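Local coordinates for protein polyprenyl synthetase (Zymomonas mobilis subsp. mobilis, PDB 4KKM) that probably catalyses prenyl transfer, building longer isoprenoid diphosphates from shorter units with the help of divalent metal ions, as in other FPP/GGPP synthases, at residues D175-D184 against R201-L210; K69-V77 against L91-V102. One frame throughout, in Å; residues are numbered along the deposited sequence.

Interaction 1: D175-D184 against R201-L210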
ATOM      1  N   ASP B 175      -5.863  -7.515   8.247  1.00 27.21           N
ATOM      2  CA  ASP B 175      -6.069  -8.949   8.454  1.00 28.20           C
ATOM      3  C   ASP B 175      -4.800  -9.740   8.151  1.00 28.35           C
ATOM      4  O   ASP B 175      -4.823 -10.967   7.980  1.00 30.35           O
ATOM      5  CB  ASP B 175      -7.245  -9.441   7.613  1.00 27.19           C
ATOM      6  CG  ASP B 175      -8.542  -8.789   8.022  1.00 31.47           C
ATOM      7  OD1 ASP B 175      -8.857  -8.822   9.229  1.00 32.90           O
ATOM      8  OD2 ASP B 175      -9.227  -8.210   7.156  1.00 33.55           O
ATOM      9  N   GLY B 176      -3.688  -9.021   8.100  1.00 25.40           N
ATOM     10  CA  GLY B 176      -2.395  -9.630   7.874  1.00 26.91           C
ATOM     11  C   GLY B 176      -1.304  -8.913   8.641  1.00 28.13           C
ATOM     12  O   GLY B 176      -1.444  -8.645   9.843  1.00 25.41           O
ATOM     13  N   MET B 177      -0.226  -8.587   7.939  0.56 20.49           N
ATOM     14  CA  MET B 177       0.980  -8.033   8.549  0.56 22.00           C
ATOM     15  C   MET B 177       0.744  -6.809   9.453  0.56 22.44           C
ATOM     16  O   MET B 177       1.217  -6.774  10.589  0.56 22.73           O
ATOM     17  CB  MET B 177       2.002  -7.698   7.465  0.56 21.18           C
ATOM     18  CG  MET B 177       3.329  -7.199   8.000  0.56 22.71           C
ATOM     19  SD  MET B 177       4.380  -6.515   6.704  0.56 22.60           S
ATOM     20  CE  MET B 177       3.434  -5.071   6.209  0.56 19.37           C
ATOM     21  N   VAL B 178       0.024  -5.809   8.951  1.00 22.86           N
ATOM     22  CA  VAL B 178      -0.229  -4.600   9.755  1.00 21.55           C
ATOM     23  C   VAL B 178      -1.091  -4.926  10.974  1.00 21.09           C
ATOM     24  O   VAL B 178      -0.875  -4.398  12.066  1.00 22.16           O
ATOM     25  CB  VAL B 178      -0.869  -3.451   8.931  1.00 26.34           C
ATOM     26  CG1 VAL B 178      -1.346  -2.314   9.854  1.00 24.83           C
ATOM     27  CG2 VAL B 178       0.112  -2.924   7.896  1.00 24.03           C
ATOM     28  N   GLY B 179      -2.064  -5.813  10.795  1.00 21.76           N
ATOM     29  CA  GLY B 179      -2.832  -6.287  11.932  1.00 23.65           C
ATOM     30  C   GLY B 179      -1.927  -6.921  12.984  1.00 28.43           C
ATOM     31  O   GLY B 179      -2.133  -6.753  14.188  1.00 25.54           O
ATOM     32  N   GLY B 180      -0.912  -7.647  12.529  1.00 27.66           N
ATOM     33  CA  GLY B 180       0.028  -8.282  13.439  1.00 23.50           C
ATOM     34  C   GLY B 180       0.876  -7.253  14.156  1.00 23.46           C
ATOM     35  O   GLY B 180       1.110  -7.353  15.364  1.00 25.21           O
ATOM     36  N   GLN B 181       1.337  -6.260  13.393  0.57 22.42           N
ATOM     37  CA  GLN B 181       2.097  -5.134  13.931  0.57 26.99           C
ATOM     38  C   GLN B 181       1.313  -4.429  15.029  0.57 27.20           C
ATOM     39  O   GLN B 181       1.878  -4.009  16.038  0.57 26.30           O
ATOM     40  CB  GLN B 181       2.441  -4.127  12.823  0.57 26.28           C
ATOM     41  CG  GLN B 181       3.529  -4.577  11.857  0.57 29.59           C
ATOM     42  CD  GLN B 181       4.884  -4.701  12.526  0.57 36.34           C
ATOM     43  OE1 GLN B 181       5.074  -5.528  13.409  0.57 37.04           O
ATOM     44  NE2 GLN B 181       5.833  -3.869  12.109  0.57 43.39           N
ATOM     45  N   ALA B 182       0.007  -4.308  14.815  1.00 25.97           N
ATOM     46  CA  ALA B 182      -0.881  -3.645  15.768  1.00 27.20           C
ATOM     47  C   ALA B 182      -1.003  -4.433  17.066  1.00 29.91           C
ATOM     48  O   ALA B 182      -1.000  -3.845  18.142  1.00 28.15           O
ATOM     49  CB  ALA B 182      -2.258  -3.421  15.159  1.00 26.52           C
ATOM     50  N   ILE B 183      -1.140  -5.755  16.966  1.00 27.70           N
ATOM     51  CA  ILE B 183      -1.221  -6.592  18.163  1.00 26.40           C
ATOM     52  C   ILE B 183       0.071  -6.471  18.969  1.00 27.06           C
ATOM     53  O   ILE B 183       0.043  -6.373  20.196  1.00 27.22           O
ATOM     54  CB  ILE B 183      -1.504  -8.073  17.829  1.00 25.08           C
ATOM     55  CG1 ILE B 183      -2.869  -8.206  17.159  1.00 25.56           C
ATOM     56  CG2 ILE B 183      -1.458  -8.932  19.097  1.00 28.00           C
ATOM     57  CD1 ILE B 183      -3.191  -9.605  16.684  1.00 28.37           C
ATOM     58  N   ASP B 184       1.202  -6.439  18.271  1.00 25.46           N
ATOM     59  CA  ASP B 184       2.492  -6.292  18.939  1.00 28.74           C
ATOM     60  C   ASP B 184       2.568  -4.943  19.652  1.00 28.98           C
ATOM     61  O   ASP B 184       2.977  -4.857  20.813  1.00 30.40           O
ATOM     62  CB  ASP B 184       3.635  -6.426  17.930  1.00 33.44           C
ATOM     63  CG  ASP B 184       4.889  -7.023  18.543  1.00 40.42           C
ATOM     64  OD1 ASP B 184       4.796  -7.637  19.628  1.00 38.04           O
ATOM     65  OD2 ASP B 184       5.968  -6.886  17.929  1.00 45.53           O
ATOM     66  N   ARG B 201      -1.900 -15.759  17.496  1.00 29.14           N
ATOM     67  CA  ARG B 201      -2.529 -14.940  16.463  1.00 29.75           C
ATOM     68  C   ARG B 201      -1.581 -13.834  16.039  1.00 26.87           C
ATOM     69  O   ARG B 201      -1.501 -13.496  14.860  1.00 26.17           O
ATOM     70  CB  ARG B 201      -3.842 -14.315  16.941  1.00 30.17           C
ATOM     71  CG  ARG B 201      -4.578 -13.558  15.827  1.00 32.27           C
ATOM     72  CD  ARG B 201      -5.700 -12.670  16.355  1.00 46.97           C
ATOM     73  NE  ARG B 201      -6.844 -13.426  16.865  1.00 55.95           N
ATOM     74  CZ  ARG B 201      -7.800 -13.947  16.101  1.00 60.44           C
ATOM     75  NH1 ARG B 201      -7.746 -13.810  14.781  1.00 61.19           N
ATOM     76  NH2 ARG B 201      -8.807 -14.613  16.653  1.00 61.10           N
ATOM     77  N   LEU B 202      -0.877 -13.258  17.009  1.00 23.64           N
ATOM     78  CA  LEU B 202       0.119 -12.231  16.712  1.00 24.54           C
ATOM     79  C   LEU B 202       1.134 -12.709  15.664  1.00 26.15           C
ATOM     80  O   LEU B 202       1.368 -12.024  14.659  1.00 24.68           O
ATOM     81  CB  LEU B 202       0.819 -11.786  17.998  1.00 25.24           C
ATOM     82  CG  LEU B 202       2.158 -11.037  17.970  1.00 34.16           C
ATOM     83  CD1 LEU B 202       2.146  -9.872  17.022  1.00 36.13           C
ATOM     84  CD2 LEU B 202       2.489 -10.550  19.380  1.00 35.28           C
ATOM     85  N   GLN B 203       1.729 -13.877  15.892  1.00 23.65           N
ATOM     86  CA  GLN B 203       2.688 -14.427  14.932  1.00 26.25           C
ATOM     87  C   GLN B 203       2.045 -14.698  13.578  1.00 24.09           C
ATOM     88  O   GLN B 203       2.606 -14.335  12.548  1.00 27.51           O
ATOM     89  CB  GLN B 203       3.338 -15.711  15.464  1.00 31.78           C
ATOM     90  CG  GLN B 203       4.366 -16.337  14.513  1.00 34.34           C
ATOM     91  CD  GLN B 203       3.736 -17.217  13.437  1.00 36.92           C
ATOM     92  OE1 GLN B 203       2.874 -18.047  13.726  1.00 32.23           O
ATOM     93  NE2 GLN B 203       4.156 -17.021  12.186  1.00 34.30           N
ATOM     94  N   GLN B 204       0.889 -15.359  13.585  1.00 25.61           N
ATOM     95  CA  GLN B 204       0.186 -15.691  12.340  1.00 26.46           C
ATOM     96  C   GLN B 204       0.018 -14.465  11.443  1.00 26.24           C
ATOM     97  O   GLN B 204       0.148 -14.549  10.217  1.00 26.77           O
ATOM     98  CB  GLN B 204      -1.188 -16.295  12.632  1.00 25.77           C
ATOM     99  CG  GLN B 204      -1.164 -17.687  13.241  1.00 31.41           C
ATOM    100  CD  GLN B 204      -2.534 -18.122  13.749  1.00 40.17           C
ATOM    101  OE1 GLN B 204      -3.446 -17.299  13.904  1.00 37.56           O
ATOM    102  NE2 GLN B 204      -2.685 -19.420  14.007  1.00 37.03           N
ATOM    103  N   LEU B 205      -0.263 -13.323  12.059  1.00 24.26           N
ATOM    104  CA  LEU B 205      -0.451 -12.090  11.306  1.00 21.60           C
ATOM    105  C   LEU B 205       0.857 -11.348  11.022  1.00 28.10           C
ATOM    106  O   LEU B 205       1.127 -10.967   9.879  1.00 26.81           O
ATOM    107  CB  LEU B 205      -1.430 -11.156  12.026  1.00 23.07           C
ATOM    108  CG  LEU B 205      -2.860 -11.663  12.226  1.00 33.85           C
ATOM    109  CD1 LEU B 205      -3.700 -10.617  12.948  1.00 32.99           C
ATOM    110  CD2 LEU B 205      -3.494 -12.047  10.892  1.00 32.46           C
ATOM    111  N   LYS B 206       1.660 -11.138  12.063  1.00 25.16           N
ATOM    112  CA  LYS B 206       2.850 -10.292  11.958  1.00 23.79           C
ATOM    113  C   LYS B 206       3.914 -10.821  11.000  1.00 25.99           C
ATOM    114  O   LYS B 206       4.537 -10.044  10.276  1.00 25.43           O
ATOM    115  CB  LYS B 206       3.482 -10.050  13.329  1.00 25.70           C
ATOM    116  CG  LYS B 206       4.637  -9.054  13.290  1.00 30.38           C
ATOM    117  CD  LYS B 206       5.135  -8.707  14.686  1.00 41.52           C
ATOM    118  CE  LYS B 206       6.439  -7.911  14.635  1.00 50.73           C
ATOM    119  NZ  LYS B 206       7.467  -8.453  15.572  1.00 54.71           N
ATOM    120  N   THR B 207       4.136 -12.133  11.014  1.00 24.51           N
ATOM    121  CA  THR B 207       5.096 -12.742  10.092  1.00 26.19           C
ATOM    122  C   THR B 207       4.485 -13.869   9.253  1.00 29.55           C
ATOM    123  O   THR B 207       4.908 -14.099   8.120  1.00 27.26           O
ATOM    124  CB  THR B 207       6.335 -13.299  10.826  1.00 29.77           C
ATOM    125  OG1 THR B 207       5.920 -14.271  11.789  1.00 30.54           O
ATOM    126  CG2 THR B 207       7.099 -12.187  11.533  1.00 31.46           C
ATOM    127  N   GLY B 208       3.499 -14.566   9.813  1.00 30.01           N
ATOM    128  CA  GLY B 208       2.847 -15.667   9.118  1.00 27.94           C
ATOM    129  C   GLY B 208       2.139 -15.265   7.831  1.00 27.73           C
ATOM    130  O   GLY B 208       2.108 -16.022   6.860  1.00 27.06           O
ATOM    131  N   ALA B 209       1.561 -14.072   7.820  1.00 23.75           N
ATOM    132  CA  ALA B 209       0.804 -13.611   6.661  1.00 26.08           C
ATOM    133  C   ALA B 209       1.681 -13.481   5.412  1.00 26.51           C
ATOM    134  O   ALA B 209       1.299 -13.930   4.334  1.00 29.40           O
ATOM    135  CB  ALA B 209       0.120 -12.304   6.965  1.00 26.58           C
ATOM    136  N   LEU B 210       2.858 -12.874   5.552  1.00 24.58           N
ATOM    137  CA  LEU B 210       3.743 -12.741   4.391  1.00 24.60           C
ATOM    138  C   LEU B 210       4.327 -14.083   3.960  1.00 25.78           C
ATOM    139  O   LEU B 210       4.495 -14.328   2.767  1.00 24.35           O
ATOM    140  CB  LEU B 210       4.871 -11.738   4.631  1.00 21.11           C
ATOM    141  CG  LEU B 210       4.524 -10.271   4.934  1.00 22.22           C
ATOM    142  CD1 LEU B 210       5.724  -9.391   4.588  1.00 22.22           C
ATOM    143  CD2 LEU B 210       3.273  -9.787   4.199  1.00 21.16           C
TER

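Interaction 2: K69-V77 against L91-V102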
ATOM      1  N   LYS B  69      18.565 -11.078   3.708  1.00 58.72           N
ATOM      2  CA  LYS B  69      18.711 -12.484   3.362  1.00 56.36           C
ATOM      3  C   LYS B  69      17.703 -12.891   2.296  1.00 44.59           C
ATOM      4  O   LYS B  69      17.793 -13.981   1.733  1.00 49.84           O
ATOM      5  CB  LYS B  69      18.569 -13.350   4.613  1.00 64.69           C
ATOM      6  CG  LYS B  69      19.683 -13.125   5.623  1.00 73.03           C
ATOM      7  CD  LYS B  69      19.390 -13.812   6.943  1.00 78.00           C
ATOM      8  CE  LYS B  69      19.170 -15.298   6.747  1.00 81.21           C
ATOM      9  NZ  LYS B  69      17.811 -15.731   7.178  1.00 82.30           N
ATOM     10  N   ARG B  70      16.759 -11.995   2.019  1.00 36.94           N
ATOM     11  CA  ARG B  70      15.702 -12.231   1.038  1.00 31.12           C
ATOM     12  C   ARG B  70      14.996 -13.554   1.291  1.00 30.00           C
ATOM     13  O   ARG B  70      14.787 -14.346   0.366  1.00 28.82           O
ATOM     14  CB  ARG B  70      16.260 -12.215  -0.383  1.00 25.83           C
ATOM     15  CG  ARG B  70      17.224 -11.083  -0.670  1.00 36.32           C
ATOM     16  CD  ARG B  70      16.602  -9.733  -0.397  1.00 35.38           C
ATOM     17  NE  ARG B  70      17.402  -8.671  -0.996  1.00 34.25           N
ATOM     18  CZ  ARG B  70      17.083  -7.385  -0.962  1.00 32.75           C
ATOM     19  NH1 ARG B  70      15.968  -6.989  -0.352  1.00 28.72           N
ATOM     20  NH2 ARG B  70      17.880  -6.497  -1.545  1.00 28.51           N
ATOM     21  N   LEU B  71      14.658 -13.803   2.550  1.00 27.19           N
ATOM     22  CA  LEU B  71      13.955 -15.027   2.912  1.00 27.29           C
ATOM     23  C   LEU B  71      12.637 -15.149   2.153  1.00 28.02           C
ATOM     24  O   LEU B  71      12.260 -16.233   1.711  1.00 25.99           O
ATOM     25  CB  LEU B  71      13.704 -15.078   4.418  1.00 28.43           C
ATOM     26  CG  LEU B  71      12.820 -16.243   4.869  1.00 32.75           C
ATOM     27  CD1 LEU B  71      13.505 -17.573   4.548  1.00 34.18           C
ATOM     28  CD2 LEU B  71      12.488 -16.131   6.353  1.00 36.77           C
ATOM     29  N   ARG B  72      11.934 -14.034   1.990  1.00 24.77           N
ATOM     30  CA  ARG B  72      10.636 -14.092   1.328  1.00 25.80           C
ATOM     31  C   ARG B  72      10.730 -14.317  -0.193  1.00 28.63           C
ATOM     32  O   ARG B  72      10.033 -15.177  -0.728  1.00 28.05           O
ATOM     33  CB  ARG B  72       9.745 -12.908   1.739  1.00 21.40           C
ATOM     34  CG  ARG B  72       9.313 -13.029   3.205  1.00 23.40           C
ATOM     35  CD  ARG B  72       9.041 -11.681   3.877  1.00 23.92           C
ATOM     36  NE  ARG B  72       8.928 -11.837   5.330  1.00 23.86           N
ATOM     37  CZ  ARG B  72       9.965 -11.900   6.162  1.00 27.68           C
ATOM     38  NH1 ARG B  72      11.207 -11.814   5.697  1.00 28.37           N
ATOM     39  NH2 ARG B  72       9.759 -12.051   7.463  1.00 27.51           N
ATOM     40  N   PRO B  73      11.601 -13.564  -0.890  1.00 27.97           N
ATOM     41  CA  PRO B  73      11.868 -13.938  -2.285  1.00 27.12           C
ATOM     42  C   PRO B  73      12.336 -15.386  -2.440  1.00 29.73           C
ATOM     43  O   PRO B  73      11.932 -16.065  -3.389  1.00 28.13           O
ATOM     44  CB  PRO B  73      12.982 -12.972  -2.692  1.00 25.64           C
ATOM     45  CG  PRO B  73      12.683 -11.736  -1.890  1.00 22.49           C
ATOM     46  CD  PRO B  73      12.162 -12.239  -0.560  1.00 22.08           C
ATOM     47  N   LEU B  74      13.158 -15.858  -1.507  1.00 28.21           N
ATOM     48  CA  LEU B  74      13.674 -17.221  -1.566  1.00 27.74           C
ATOM     49  C   LEU B  74      12.536 -18.241  -1.497  1.00 27.79           C
ATOM     50  O   LEU B  74      12.531 -19.229  -2.231  1.00 29.89           O
ATOM     51  CB  LEU B  74      14.675 -17.465  -0.432  1.00 28.97           C
ATOM     52  CG  LEU B  74      15.217 -18.890  -0.306  1.00 32.26           C
ATOM     53  CD1 LEU B  74      16.090 -19.241  -1.512  1.00 30.75           C
ATOM     54  CD2 LEU B  74      15.978 -19.056   1.007  1.00 37.13           C
ATOM     55  N   LEU B  75      11.574 -17.996  -0.614  1.00 28.08           N
ATOM     56  CA  LEU B  75      10.409 -18.874  -0.497  1.00 25.20           C
ATOM     57  C   LEU B  75       9.567 -18.879  -1.768  1.00 25.15           C
ATOM     58  O   LEU B  75       9.079 -19.926  -2.192  1.00 29.71           O
ATOM     59  CB  LEU B  75       9.541 -18.456   0.693  1.00 24.17           C
ATOM     60  CG  LEU B  75      10.107 -18.800   2.073  1.00 25.20           C
ATOM     61  CD1 LEU B  75       9.307 -18.097   3.164  1.00 27.38           C
ATOM     62  CD2 LEU B  75      10.104 -20.309   2.277  1.00 26.37           C
ATOM     63  N   VAL B  76       9.376 -17.705  -2.364  1.00 24.52           N
ATOM     64  CA  VAL B  76       8.647 -17.620  -3.624  1.00 28.16           C
ATOM     65  C   VAL B  76       9.350 -18.439  -4.704  1.00 30.78           C
ATOM     66  O   VAL B  76       8.729 -19.275  -5.367  1.00 29.86           O
ATOM     67  CB  VAL B  76       8.499 -16.160  -4.107  1.00 26.41           C
ATOM     68  CG1 VAL B  76       7.925 -16.129  -5.522  1.00 25.47           C
ATOM     69  CG2 VAL B  76       7.618 -15.374  -3.147  1.00 24.87           C
ATOM     70  N   VAL B  77      10.649 -18.203  -4.859  1.00 29.76           N
ATOM     71  CA  VAL B  77      11.447 -18.892  -5.871  1.00 31.44           C
ATOM     72  C   VAL B  77      11.423 -20.408  -5.651  1.00 32.08           C
ATOM     73  O   VAL B  77      11.215 -21.179  -6.593  1.00 33.86           O
ATOM     74  CB  VAL B  77      12.910 -18.374  -5.892  1.00 31.90           C
ATOM     75  CG1 VAL B  77      13.802 -19.301  -6.708  1.00 34.76           C
ATOM     76  CG2 VAL B  77      12.975 -16.938  -6.426  1.00 28.68           C
ATOM     77  N   LEU B  91      10.843 -14.492  -9.632  1.00 32.61           N
ATOM     78  CA  LEU B  91      11.680 -13.485  -8.989  1.00 31.98           C
ATOM     79  C   LEU B  91      10.973 -12.135  -8.837  1.00 30.29           C
ATOM     80  O   LEU B  91      11.149 -11.450  -7.828  1.00 27.79           O
ATOM     81  CB  LEU B  91      12.998 -13.310  -9.751  1.00 31.26           C
ATOM     82  CG  LEU B  91      14.067 -14.381  -9.506  1.00 36.46           C
ATOM     83  CD1 LEU B  91      15.162 -14.290 -10.567  1.00 39.11           C
ATOM     84  CD2 LEU B  91      14.645 -14.235  -8.104  1.00 33.50           C
ATOM     85  N   ARG B  92      10.180 -11.747  -9.831  1.00 31.69           N
ATOM     86  CA  ARG B  92       9.452 -10.475  -9.756  1.00 29.03           C
ATOM     87  C   ARG B  92       8.374 -10.507  -8.672  1.00 31.38           C
ATOM     88  O   ARG B  92       8.126  -9.507  -7.994  1.00 30.69           O
ATOM     89  CB  ARG B  92       8.825 -10.117 -11.109  1.00 28.32           C
ATOM     90  CG  ARG B  92       9.837  -9.841 -12.219  1.00 30.29           C
ATOM     91  CD  ARG B  92       9.211  -9.049 -13.365  1.00 29.97           C
ATOM     92  NE  ARG B  92       8.757  -7.745 -12.893  1.00 35.35           N
ATOM     93  CZ  ARG B  92       9.545  -6.684 -12.732  1.00 40.41           C
ATOM     94  NH1 ARG B  92      10.837  -6.755 -13.028  1.00 40.99           N
ATOM     95  NH2 ARG B  92       9.033  -5.546 -12.276  1.00 33.76           N
ATOM     96  N   VAL B  93       7.725 -11.655  -8.521  1.00 26.31           N
ATOM     97  CA  VAL B  93       6.785 -11.835  -7.415  1.00 23.59           C
ATOM     98  C   VAL B  93       7.563 -11.765  -6.103  1.00 25.21           C
ATOM     99  O   VAL B  93       7.093 -11.191  -5.122  1.00 23.78           O
ATOM    100  CB  VAL B  93       6.007 -13.169  -7.535  1.00 26.28           C
ATOM    101  CG1 VAL B  93       5.132 -13.434  -6.278  1.00 23.06           C
ATOM    102  CG2 VAL B  93       5.171 -13.186  -8.824  1.00 29.39           C
ATOM    103  N   GLY B  94       8.764 -12.334  -6.101  1.00 25.76           N
ATOM    104  CA  GLY B  94       9.654 -12.209  -4.963  1.00 25.96           C
ATOM    105  C   GLY B  94       9.937 -10.744  -4.657  1.00 25.70           C
ATOM    106  O   GLY B  94       9.894 -10.330  -3.498  1.00 23.29           O
ATOM    107  N   MET B  95      10.212  -9.947  -5.685  1.00 28.85           N
ATOM    108  CA  MET B  95      10.435  -8.516  -5.457  1.00 25.52           C
ATOM    109  C   MET B  95       9.212  -7.860  -4.823  1.00 22.68           C
ATOM    110  O   MET B  95       9.340  -7.053  -3.901  1.00 25.25           O
ATOM    111  CB  MET B  95      10.813  -7.770  -6.741  1.00 25.89           C
ATOM    112  CG  MET B  95      10.918  -6.252  -6.543  1.00 23.32           C
ATOM    113  SD  MET B  95      11.774  -5.380  -7.877  1.00 26.68           S
ATOM    114  CE  MET B  95      10.825  -5.915  -9.302  1.00 28.40           C
ATOM    115  N   ALA B  96       8.029  -8.214  -5.321  1.00 23.45           N
ATOM    116  CA  ALA B  96       6.782  -7.647  -4.814  1.00 23.29           C
ATOM    117  C   ALA B  96       6.587  -7.906  -3.318  1.00 22.54           C
ATOM    118  O   ALA B  96       6.235  -6.989  -2.576  1.00 19.58           O
ATOM    119  CB  ALA B  96       5.583  -8.173  -5.610  1.00 24.15           C
ATOM    120  N   ILE B  97       6.806  -9.144  -2.867  1.00 21.71           N
ATOM    121  CA  ILE B  97       6.622  -9.448  -1.447  1.00 21.87           C
ATOM    122  C   ILE B  97       7.709  -8.758  -0.633  1.00 24.65           C
ATOM    123  O   ILE B  97       7.481  -8.325   0.502  1.00 22.13           O
ATOM    124  CB  ILE B  97       6.555 -10.991  -1.142  1.00 21.32           C
ATOM    125  CG1 ILE B  97       6.208 -11.252   0.332  1.00 21.97           C
ATOM    126  CG2 ILE B  97       7.858 -11.698  -1.508  1.00 23.35           C
ATOM    127  CD1 ILE B  97       4.883 -10.640   0.758  1.00 22.82           C
ATOM    128  N   GLU B  98       8.887  -8.625  -1.228  1.00 21.20           N
ATOM    129  CA  GLU B  98       9.996  -7.973  -0.544  1.00 24.93           C
ATOM    130  C   GLU B  98       9.724  -6.476  -0.395  1.00 23.60           C
ATOM    131  O   GLU B  98      10.192  -5.852   0.550  1.00 24.12           O
ATOM    132  CB  GLU B  98      11.323  -8.241  -1.270  1.00 27.43           C
ATOM    133  CG  GLU B  98      12.575  -7.775  -0.526  1.00 24.21           C
ATOM    134  CD  GLU B  98      12.916  -8.599   0.718  1.00 27.30           C
ATOM    135  OE1 GLU B  98      12.137  -9.495   1.116  1.00 24.22           O
ATOM    136  OE2 GLU B  98      13.981  -8.333   1.312  1.00 29.84           O
ATOM    137  N   CYS B  99       8.945  -5.908  -1.314  1.00 21.54           N
ATOM    138  CA  CYS B  99       8.498  -4.526  -1.157  1.00 23.29           C
ATOM    139  C   CYS B  99       7.721  -4.340   0.139  1.00 20.33           C
ATOM    140  O   CYS B  99       7.942  -3.381   0.878  1.00 21.33           O
ATOM    141  CB  CYS B  99       7.622  -4.091  -2.329  1.00 21.57           C
ATOM    142  SG  CYS B  99       8.530  -3.691  -3.828  1.00 23.49           S
ATOM    143  N   ILE B 100       6.799  -5.255   0.400  1.00 21.73           N
ATOM    144  CA  ILE B 100       5.983  -5.197   1.609  1.00 18.72           C
ATOM    145  C   ILE B 100       6.836  -5.405   2.859  1.00 21.59           C
ATOM    146  O   ILE B 100       6.699  -4.683   3.849  1.00 22.42           O
ATOM    147  CB  ILE B 100       4.867  -6.245   1.564  1.00 20.28           C
ATOM    148  CG1 ILE B 100       3.957  -5.995   0.354  1.00 20.55           C
ATOM    149  CG2 ILE B 100       4.095  -6.284   2.893  1.00 20.82           C
ATOM    150  CD1 ILE B 100       3.306  -4.614   0.328  1.00 24.35           C
ATOM    151  N   HIS B 101       7.726  -6.390   2.808  1.00 21.52           N
ATOM    152  CA  HIS B 101       8.603  -6.667   3.939  1.00 20.23           C
ATOM    153  C   HIS B 101       9.498  -5.465   4.240  1.00 26.07           C
ATOM    154  O   HIS B 101       9.607  -5.028   5.387  1.00 23.13           O
ATOM    155  CB  HIS B 101       9.454  -7.908   3.655  1.00 23.89           C
ATOM    156  CG  HIS B 101      10.470  -8.202   4.712  1.00 25.59           C
ATOM    157  ND1 HIS B 101      10.137  -8.440   6.028  1.00 24.17           N
ATOM    158  CD2 HIS B 101      11.824  -8.304   4.649  1.00 23.31           C
ATOM    159  CE1 HIS B 101      11.232  -8.673   6.728  1.00 28.78           C
ATOM    160  NE2 HIS B 101      12.269  -8.596   5.910  1.00 28.69           N
ATOM    161  N   VAL B 102      10.133  -4.928   3.203  1.00 22.94           N
ATOM    162  CA  VAL B 102      11.061  -3.817   3.385  1.00 20.22           C
ATOM    163  C   VAL B 102      10.337  -2.568   3.893  1.00 22.68           C
ATOM    164  O   VAL B 102      10.802  -1.924   4.832  1.00 25.62           O
ATOM    165  CB  VAL B 102      11.851  -3.518   2.097  1.00 22.07           C
ATOM    166  CG1 VAL B 102      12.560  -2.157   2.185  1.00 23.18           C
ATOM    167  CG2 VAL B 102      12.844  -4.645   1.825  1.00 20.39           C
TER
HETATM  168  O   HOH W   1      15.354  -9.413   3.225  1.00 40.73           O
HETATM  169  O   HOH W   2      12.527 -11.389   3.005  1.00 25.26           O

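Interaction 1: D175-D184 against R201-L210
Gly-180 lies against Lys-206 with almost nothing between the two backbones. Their CA atoms are 3.8 Å apart. Helices 177-184 and 201-206 run roughly antiparallel, at 141° to each other. A side chain on Gly-180 would collide with Lys-206 N, so glycine allows this close crossing.

Leu-205 fills the groove beside that point. Its CB touches Gly-180 CA and lies 3.3 Å from Gly-176 O. The first torsion (chi1 -62°) sets CG beside the backbone N, with Gly-176 O still near. Beyond CG the branches part. Leu-205 CD1 reaches Ile-183 CD1 at 3.9 Å, the two side chains meeting at about a right angle. Leu-205 CD2 goes the other way and rests 3.4 Å from Asp-175 O. Arg-53 of the second subunit packs on both Leu-205 and Ile-183, so this edge adjoins the dimer interface.

The fold is the all-helical one of isoprenoid synthases. Lys-206 and Thr-207 fit the lysine-threonine pair known in this family, here at the break between helices 196-206 and 208-221. Thr-207 leaves helical geometry and stands at the N-cap position of the second helix, though its side chain makes no capping bond.

Leu-202 covers the next turn of helix 177-184. Its CD1 sits 3.2 Å from Gly-180 O, and its CB touches Ile-183 CG2 as the two side chains slide past each other in opposite directions.

Lys-206 runs extended until a bend at its last torsion. Lys-206 NZ then forms a salt bridge to Asp-184 OD2 at 3.2 Å; its hydrogen bond is weak. The other oxygen, Asp-184 OD1, is paired with Lys-271. The side chain of Asp-184 comes to about 4 Å from the bound calcium ion at its nearest atoms.

Interaction 2: K69-V77 against L91-V102
Arg-72 and His-101 form the flat part of this contact. The guanidinium lies on the imidazole face with centres 3.7 Å apart and planes at only 8°. Arg-72 NH1 is over the middle of the ring, and the extended chain from CG to NE carries it there.

The charged part joins Arg-70 to Glu-98. Arg-70 NH1 donates to Glu-98 OE2 at 2.9 Å, with an N-H...O angle of 157°. The oxygen is in the guanidinium plane but is approached on its anti side. Glu-98 CG is anti to its own backbone N (chi1 -171°), and a bend at the next torsion turns the carboxylate to the arginine. Arg-70 NH2 is held separately by Asp-39.

Two waters extend the polar group. Water 1 accepts from Arg-70 N and donates to Glu-98 OE2 at 2.6 Å. Water 2 accepts from Arg-72 N and Arg-72 NH1 and donates to Glu-98 OE1 at 2.7 Å. With an alanine here in place of Glu-98, both waters would probably lose their acceptor and Arg-70 NH1 its carboxylate mate.

The apolar part follows the roughly antiparallel helices. Pro-73 faces Gly-94, their CA atoms 3.9 Å apart. Val-76 CG2 packs on Ile-97 CG2 at 4.0 Å, and Val-77 CG2 meets Leu-91 CD2 at 3.6 Å.

The pair is buried in the helical bundle. Helices 306-314 and 208-221 pack on helix 71-80. Helix 158-172 covers Val-93 and Ile-97 of helix 87-109, while helix 24-45 touches both partners.

How the interactions relate
Interaction 2 comes first along the chain. It closes a short loop of 13 residues and pairs helix 71-80 with helix 87-109, which goes on to the calcium-binding Asp-108. The chain then passes through helices 131-150 and 158-172. Interaction 1 next closes its own loop of 16 residues, tying helix 177-188 to helices 196-206 and 208-221. The two loops follow in series and neither nest nor cross. The centres of interactions 1 and 2 are about 17 Å apart, yet the two contacts touch. Leu-210 CD2 packs 3.9 Å from Ile-97 CD1, and Leu-210 CD1 lies 4.0 Å from His-101 CA. Leu-210 thus joins helix 208-221 to helix 87-109.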